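Local coordinates for HTPA Reductase (Selaginella moellendorffii, PDB 5U5N), which probably catalyses the NAD(P)H-dependent reduction of 4-hydroxy-tetrahydrodipicolinate to tetrahydrodipicolinate in lysine biosynthesis, at residues Val77-Leu82 against Glu91-Gln96; Gly120-Ile125 against Lys256-Lys261. All coordinates share one frame; numbering follows the deposited sequence.

Contact 1 (Val77-Leu82 against Glu91-Gln96); sequences VVDYTL and EFYCKQ. With NAD (nicotinamide-adenine-dinucleotide), chain C.
Tyr93 reaches from helix 86-95 to strand 76-79 and meets Val77 and Asp79. Its ring lies over Val77. CG1 of Val77, anti to the backbone N (chi1 175°), touches one ring face in a CH-pi contact and comes within 3.6 Å of Tyr93 CZ. Val77 lies roughly perpendicular to the tyrosine side chain. Beyond the ring, Tyr93 OH donates a 2.5 Å hydrogen bond to Asp79 OD2. The bond is taken by the anti lone pair of OD2, and carboxylate and ring planes are 66° apart. Asn89 ND2 bonds to the same oxygen. The other oxygen, OD1, accepts from Thr81 OG1 at 2.7 Å, on the syn side, and is also bonded to Thr104 OG1. If Asp79 lost its carboxylate, as with an alanine here, the hydroxyls of Tyr93 and Thr81 would probably lack this acceptor and the Thr81 side chain could turn. That side chain borders the cofactor: its CG2 lies 3.3 Å from N3A of the NAD adenine. The contact packs the helix of a beta-alpha-beta unit on the preceding strand of the Rossmann-type domain. Four donors around one buried carboxylate are likely to stabilise its negative charge and fix its rotation, beside Thr81 at the adenine.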
loop_
_atom_site.group_PDB
_atom_site.type_symbol
_atom_site.label_atom_id
_atom_site.label_comp_id
_atom_site.label_asym_id
_atom_site.label_seq_id
_atom_site.Cartn_x
_atom_site.Cartn_y
_atom_site.Cartn_z
ATOM N N VAL A 77 -21.224 -5.651 24.027
ATOM C CA VAL A 77 -22.075 -6.411 23.125
ATOM C C VAL A 77 -21.503 -6.363 21.705
ATOM O O VAL A 77 -21.090 -5.317 21.246
ATOM C CB VAL A 77 -23.502 -5.865 23.119
ATOM C CG1 VAL A 77 -24.352 -6.587 22.088
ATOM C CG2 VAL A 77 -24.129 -5.973 24.509
ATOM N N VAL A 78 -21.486 -7.514 21.043
ATOM C CA VAL A 78 -21.192 -7.624 19.637
ATOM C C VAL A 78 -22.468 -8.002 18.904
ATOM O O VAL A 78 -23.050 -9.069 19.210
ATOM C CB VAL A 78 -20.161 -8.721 19.420
ATOM C CG1 VAL A 78 -19.948 -8.954 17.943
ATOM C CG2 VAL A 78 -18.834 -8.319 20.079
ATOM N N ASP A 79 -22.919 -7.131 17.985
ATOM C CA ASP A 79 -24.140 -7.306 17.225
ATOM C C ASP A 79 -23.863 -7.689 15.770
ATOM O O ASP A 79 -23.373 -6.865 14.996
ATOM C CB ASP A 79 -24.979 -6.030 17.292
ATOM C CG ASP A 79 -26.404 -6.227 16.814
ATOM O OD1 ASP A 79 -26.591 -6.376 15.603
ATOM O OD2 ASP A 79 -27.368 -6.237 17.661
ATOM N N TYR A 80 -24.143 -8.959 15.442
ATOM C CA TYR A 80 -24.297 -9.453 14.085
ATOM C C TYR A 80 -25.668 -10.127 13.978
ATOM O O TYR A 80 -25.813 -11.350 14.190
ATOM C CB TYR A 80 -23.217 -10.459 13.716
ATOM C CG TYR A 80 -21.892 -9.838 13.395
ATOM C CD1 TYR A 80 -21.594 -9.413 12.098
ATOM C CD2 TYR A 80 -20.911 -9.700 14.376
ATOM C CE1 TYR A 80 -20.349 -8.861 11.770
ATOM C CE2 TYR A 80 -19.658 -9.145 14.066
ATOM C CZ TYR A 80 -19.383 -8.726 12.763
ATOM O OH TYR A 80 -18.137 -8.168 12.479
ATOM N N THR A 81 -26.648 -9.303 13.631
ATOM C CA THR A 81 -28.020 -9.692 13.482
ATOM C C THR A 81 -28.472 -9.533 12.039
ATOM O O THR A 81 -28.032 -10.265 11.196
ATOM C CB THR A 81 -28.910 -8.927 14.501
ATOM O OG1 THR A 81 -28.727 -7.503 14.340
ATOM C CG2 THR A 81 -28.543 -9.317 15.910
ATOM N N LEU A 82 -29.383 -8.627 11.748
ATOM C CA LEU A 82 -30.010 -8.572 10.443
ATOM C C LEU A 82 -30.320 -7.114 10.242
ATOM O O LEU A 82 -30.592 -6.408 11.221
ATOM C CB LEU A 82 -31.322 -9.390 10.404
ATOM C CG LEU A 82 -31.332 -10.926 10.344
ATOM C CD1 LEU A 82 -32.726 -11.505 10.340
ATOM C CD2 LEU A 82 -30.586 -11.376 9.102
ATOM N N GLU A 91 -30.682 1.293 19.464
ATOM C CA GLU A 91 -31.395 2.112 20.430
ATOM C C GLU A 91 -31.530 1.401 21.750
ATOM O O GLU A 91 -31.413 2.021 22.796
ATOM C CB GLU A 91 -32.734 2.536 19.899
ATOM C CG GLU A 91 -32.586 3.567 18.815
ATOM C CD GLU A 91 -33.810 3.621 17.917
ATOM O OE1 GLU A 91 -34.950 3.724 18.433
ATOM O OE2 GLU A 91 -33.636 3.581 16.670
ATOM N N PHE A 92 -31.723 0.089 21.705
ATOM C CA PHE A 92 -31.795 -0.682 22.921
ATOM C C PHE A 92 -30.455 -0.629 23.674
ATOM O O PHE A 92 -30.435 -0.333 24.863
ATOM C CB PHE A 92 -32.211 -2.110 22.628
ATOM C CG PHE A 92 -32.311 -2.947 23.846
ATOM C CD1 PHE A 92 -33.331 -2.726 24.763
ATOM C CD2 PHE A 92 -31.375 -3.935 24.111
ATOM C CE1 PHE A 92 -33.430 -3.475 25.909
ATOM C CE2 PHE A 92 -31.489 -4.696 25.273
ATOM C CZ PHE A 92 -32.522 -4.466 26.167
ATOM N N TYR A 93 -29.342 -0.867 22.985
ATOM C CA TYR A 93 -28.032 -0.821 23.644
ATOM C C TYR A 93 -27.752 0.536 24.255
ATOM O O TYR A 93 -27.300 0.607 25.399
ATOM C CB TYR A 93 -26.886 -1.215 22.694
ATOM C CG TYR A 93 -27.053 -2.575 22.049
ATOM C CD1 TYR A 93 -27.669 -3.647 22.732
ATOM C CD2 TYR A 93 -26.620 -2.788 20.751
ATOM C CE1 TYR A 93 -27.820 -4.886 22.135
ATOM C CE2 TYR A 93 -26.771 -4.018 20.142
ATOM C CZ TYR A 93 -27.365 -5.063 20.837
ATOM O OH TYR A 93 -27.496 -6.279 20.206
ATOM N N CYS A 94 -28.039 1.609 23.512
ATOM C CA CYS A 94 -27.766 2.968 24.007
ATOM C C CYS A 94 -28.637 3.375 25.203
ATOM O O CYS A 94 -28.146 4.030 26.117
ATOM C CB CYS A 94 -27.916 3.995 22.887
ATOM S SG CYS A 94 -26.691 3.858 21.591
ATOM N N LYS A 95 -29.913 2.985 25.201
ATOM C CA LYS A 95 -30.807 3.250 26.333
ATOM C C LYS A 95 -30.299 2.588 27.624
ATOM O O LYS A 95 -30.306 3.206 28.674
ATOM C CB LYS A 95 -32.231 2.783 26.018
ATOM C CG LYS A 95 -33.103 2.763 27.248
ATOM C CD LYS A 95 -34.573 2.511 26.972
ATOM C CE LYS A 95 -35.301 2.363 28.291
ATOM N NZ LYS A 95 -36.761 2.510 28.085
ATOM N N GLN A 96 -29.846 1.345 27.506
ATOM C CA GLN A 96 -29.297 0.534 28.617
ATOM C C GLN A 96 -27.829 0.838 28.994
ATOM O O GLN A 96 -27.282 0.205 29.897
ATOM C CB GLN A 96 -29.376 -0.974 28.260
ATOM C CG GLN A 96 -30.756 -1.517 27.881
ATOM C CD GLN A 96 -31.669 -1.782 29.065
ATOM O OE1 GLN A 96 -31.211 -2.017 30.178
ATOM N NE2 GLN A 96 -32.975 -1.717 28.827
HETATM P PA NAD C . -27.555 -14.857 9.578
HETATM O O1A NAD C . -28.860 -14.737 8.810
HETATM O O2A NAD C . -26.704 -16.108 9.501
HETATM O O5B NAD C . -27.804 -14.582 11.127
HETATM C C5B NAD C . -28.362 -13.377 11.615
HETATM C C4B NAD C . -29.070 -13.745 12.913
HETATM O O4B NAD C . -29.592 -12.590 13.570
HETATM C C3B NAD C . -30.235 -14.713 12.708
HETATM O O3B NAD C . -29.872 -16.006 13.226
HETATM C C2B NAD C . -31.431 -14.046 13.405
HETATM O O2B NAD C . -32.277 -15.002 14.085
HETATM C C1B NAD C . -30.752 -12.994 14.304
HETATM N N9A NAD C . -31.535 -11.793 14.706
HETATM C C8A NAD C . -32.424 -11.105 13.959
HETATM N N7A NAD C . -32.932 -10.065 14.660
HETATM C C5A NAD C . -32.358 -10.066 15.876
HETATM C C6A NAD C . -32.460 -9.250 17.106
HETATM N N6A NAD C . -33.289 -8.186 17.165
HETATM N N1A NAD C . -31.694 -9.581 18.168
HETATM C C2A NAD C . -30.861 -10.644 18.141
HETATM N N3A NAD C . -30.729 -11.439 17.052
HETATM C C4A NAD C . -31.434 -11.204 15.907
HETATM O O3 NAD C . -26.689 -13.546 9.198
HETATM P PN NAD C . -25.070 -13.528 9.098
HETATM O O1N NAD C . -24.727 -14.379 7.896
HETATM O O2N NAD C . -24.476 -13.861 10.454
HETATM O O5D NAD C . -24.845 -11.949 8.853
HETATM C C5D NAD C . -25.300 -11.022 9.833
HETATM C C4D NAD C . -25.098 -9.570 9.419
HETATM O O4D NAD C . -23.702 -9.258 9.470
HETATM C C3D NAD C . -25.578 -9.250 7.996
HETATM O O3D NAD C . -26.249 -7.978 7.943
HETATM C C2D NAD C . -24.297 -9.207 7.185
HETATM O O2D NAD C . -24.348 -8.304 6.080
HETATM C C1D NAD C . -23.295 -8.698 8.213
HETATM N N1N NAD C . -21.873 -8.963 7.911
HETATM C C2N NAD C . -21.024 -7.941 8.129
HETATM C C3N NAD C . -19.656 -8.053 7.901
HETATM C C7N NAD C . -18.734 -6.873 8.143
HETATM O O7N NAD C . -17.693 -6.809 7.510
HETATM N N7N NAD C . -19.036 -5.898 9.017
HETATM C C4N NAD C . -19.175 -9.275 7.426
HETATM C C5N NAD C . -20.056 -10.329 7.200
HETATM C C6N NAD C . -21.416 -10.150 7.452
#

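Contact 2 (Gly120-Ile125 against Lys256-Lys261); sequences GTYSII and KKIQEK
Lys261 N bonds back to Ile258 O at 2.9 Å, and both residues lie against the side chain of Tyr122. The bond belongs to the C-terminal turn of helix 241-259, where Lys261 has positive phi and a Schellman motif ends the helix. Tyr122 takes up most of the contact. Its ring lies under the turn, with Ile258 CA above the ring centre. CG1 of Ile258 comes over the same face in a CH-pi contact, 3.6 Å from Tyr122 CG. CG1 stands anti to the carbonyl carbon (chi1 -62°), which sets it above the CB end of the ring. The isoleucine and tyrosine chains run antiparallel alongside one another.

This is the packing of a C-terminal-region helix on the parallel sheet of the Rossmann-type domain. Tyr122 comes just before strand 123-125. From that strand, Ile124 touches Ala250 and Leu254 of the same helix, and Ser123 and Ile125 face helix 109-119 instead. The phenol end of Tyr122 passes beneath the Schellman turn. There OH lies 3.3 Å from Lys261 C and is hydrogen-bonded to Ser262 O. The outer side of the helix end is charged. Lys256 NZ forms a salt bridge with Glu260 OE2, weak as a hydrogen bond at 3.4 Å, and Lys257 NZ makes a long one to Glu260 OE1.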
loop_
_atom_site.group_PDB
_atom_site.type_symbol
_atom_site.label_atom_id
_atom_site.label_comp_id
_atom_site.label_asym_id
_atom_site.label_seq_id
_atom_site.Cartn_x
_atom_site.Cartn_y
_atom_site.Cartn_z
ATOM N N GLY A 120 -23.755 9.063 23.863
ATOM C CA GLY A 120 -22.404 9.026 24.406
ATOM C C GLY A 120 -22.004 7.631 24.816
ATOM O O GLY A 120 -21.217 7.467 25.726
ATOM N N THR A 121 -22.544 6.626 24.127
ATOM C CA THR A 121 -22.249 5.227 24.399
ATOM C C THR A 121 -20.955 4.829 23.692
ATOM O O THR A 121 -20.820 5.057 22.478
ATOM C CB THR A 121 -23.371 4.314 23.826
ATOM O OG1 THR A 121 -24.641 4.798 24.250
ATOM C CG2 THR A 121 -23.218 2.856 24.280
ATOM N N TYR A 122 -20.046 4.178 24.431
ATOM C CA TYR A 122 -18.856 3.602 23.818
ATOM C C TYR A 122 -19.254 2.593 22.744
ATOM O O TYR A 122 -19.888 1.589 23.049
ATOM C CB TYR A 122 -17.933 2.957 24.862
ATOM C CG TYR A 122 -17.249 3.983 25.731
ATOM C CD1 TYR A 122 -16.140 4.695 25.271
ATOM C CD2 TYR A 122 -17.723 4.278 27.003
ATOM C CE1 TYR A 122 -15.512 5.643 26.069
ATOM C CE2 TYR A 122 -17.093 5.214 27.801
ATOM C CZ TYR A 122 -16.000 5.896 27.320
ATOM O OH TYR A 122 -15.401 6.840 28.101
ATOM N N SER A 123 -18.874 2.869 21.495
ATOM C CA SER A 123 -19.216 1.996 20.379
ATOM C C SER A 123 -18.203 1.970 19.243
ATOM O O SER A 123 -17.424 2.884 19.061
ATOM C CB SER A 123 -20.610 2.370 19.801
ATOM O OG SER A 123 -20.795 3.762 19.770
ATOM N N ILE A 124 -18.254 0.888 18.486
ATOM C CA ILE A 124 -17.593 0.783 17.208
ATOM C C ILE A 124 -18.687 0.393 16.240
ATOM O O ILE A 124 -19.305 -0.663 16.366
ATOM C CB ILE A 124 -16.466 -0.273 17.228
ATOM C CG1 ILE A 124 -15.297 0.217 18.085
ATOM C CG2 ILE A 124 -15.973 -0.544 15.812
ATOM C CD1 ILE A 124 -14.458 -0.914 18.617
ATOM N N ILE A 125 -18.925 1.251 15.264
ATOM C CA ILE A 125 -19.866 0.978 14.207
ATOM C C ILE A 125 -19.039 0.906 12.944
ATOM O O ILE A 125 -18.497 1.919 12.473
ATOM C CB ILE A 125 -20.959 2.075 14.131
ATOM C CG1 ILE A 125 -21.826 1.975 15.400
ATOM C CG2 ILE A 125 -21.817 1.909 12.879
ATOM C CD1 ILE A 125 -22.712 3.163 15.668
ATOM N N LYS A 256 -10.283 -1.033 26.074
ATOM C CA LYS A 256 -9.285 -0.115 26.575
ATOM C C LYS A 256 -9.817 1.305 26.665
ATOM O O LYS A 256 -9.692 1.944 27.705
ATOM C CB LYS A 256 -8.053 -0.163 25.699
ATOM C CG LYS A 256 -6.830 0.439 26.326
ATOM C CD LYS A 256 -5.621 -0.352 25.838
ATOM C CE LYS A 256 -4.298 0.360 26.102
ATOM N NZ LYS A 256 -4.322 1.685 25.392
ATOM N N LYS A 257 -10.447 1.782 25.589
ATOM C CA LYS A 257 -11.031 3.122 25.593
ATOM C C LYS A 257 -11.980 3.313 26.774
ATOM O O LYS A 257 -11.992 4.372 27.375
ATOM C CB LYS A 257 -11.826 3.406 24.307
ATOM C CG LYS A 257 -11.080 3.334 22.986
ATOM C CD LYS A 257 -9.819 4.206 22.939
ATOM C CE LYS A 257 -8.563 3.413 23.144
ATOM N NZ LYS A 257 -7.390 4.341 22.962
ATOM N N ILE A 258 -12.785 2.282 27.079
ATOM C CA ILE A 258 -13.744 2.316 28.210
ATOM C C ILE A 258 -12.993 2.385 29.538
ATOM O O ILE A 258 -13.263 3.273 30.350
ATOM C CB ILE A 258 -14.711 1.101 28.209
ATOM C CG1 ILE A 258 -15.574 1.089 26.949
ATOM C CG2 ILE A 258 -15.636 1.129 29.444
ATOM C CD1 ILE A 258 -16.177 -0.255 26.602
ATOM N N GLN A 259 -12.027 1.472 29.735
ATOM C CA GLN A 259 -11.161 1.461 30.939
ATOM C C GLN A 259 -10.506 2.825 31.185
ATOM O O GLN A 259 -10.430 3.285 32.319
ATOM C CB GLN A 259 -10.082 0.358 30.867
ATOM C CG GLN A 259 -9.644 -0.178 32.245
ATOM C CD GLN A 259 -8.586 -1.293 32.176
ATOM O OE1 GLN A 259 -8.799 -2.337 31.536
ATOM N NE2 GLN A 259 -7.438 -1.071 32.824
ATOM N N GLU A 260 -10.060 3.481 30.116
ATOM C CA GLU A 260 -9.421 4.809 30.205
ATOM C C GLU A 260 -10.371 5.981 30.305
ATOM O O GLU A 260 -9.927 7.116 30.510
ATOM C CB GLU A 260 -8.585 5.051 28.981
ATOM C CG GLU A 260 -7.375 4.173 28.936
ATOM C CD GLU A 260 -6.590 4.353 27.666
ATOM O OE1 GLU A 260 -7.154 4.897 26.668
ATOM O OE2 GLU A 260 -5.425 3.898 27.674
ATOM N N LYS A 261 -11.652 5.727 30.093
ATOM C CA LYS A 261 -12.654 6.770 30.068
ATOM C C LYS A 261 -12.348 7.833 29.009
ATOM O O LYS A 261 -12.317 9.014 29.326
ATOM C CB LYS A 261 -12.801 7.419 31.463
ATOM C CG LYS A 261 -12.915 6.460 32.646
ATOM C CD LYS A 261 -12.808 7.229 33.966
ATOM C CE LYS A 261 -12.173 6.417 35.091
ATOM N NZ LYS A 261 -13.183 5.526 35.722
#

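Contact 1 comes first along the chain and is complete before contact 2 opens. Their centres lie 14 Å apart. Both involve the five-stranded parallel sheet, where strand 100-102 separates strand 76-79 from strand 123-125. They use opposite faces. Helix 86-95 of contact 1 lies on the same face as helix 109-119, and helix 241-259 of contact 2 packs on the other. The two meet where Cys94 SG packs 3.5 Å from Thr121 OG1. Contact 1 is local and buried, near the cofactor. Contact 2 is at the surface, away from it, and brings a helix from late in the chain back to the nucleotide-binding domain.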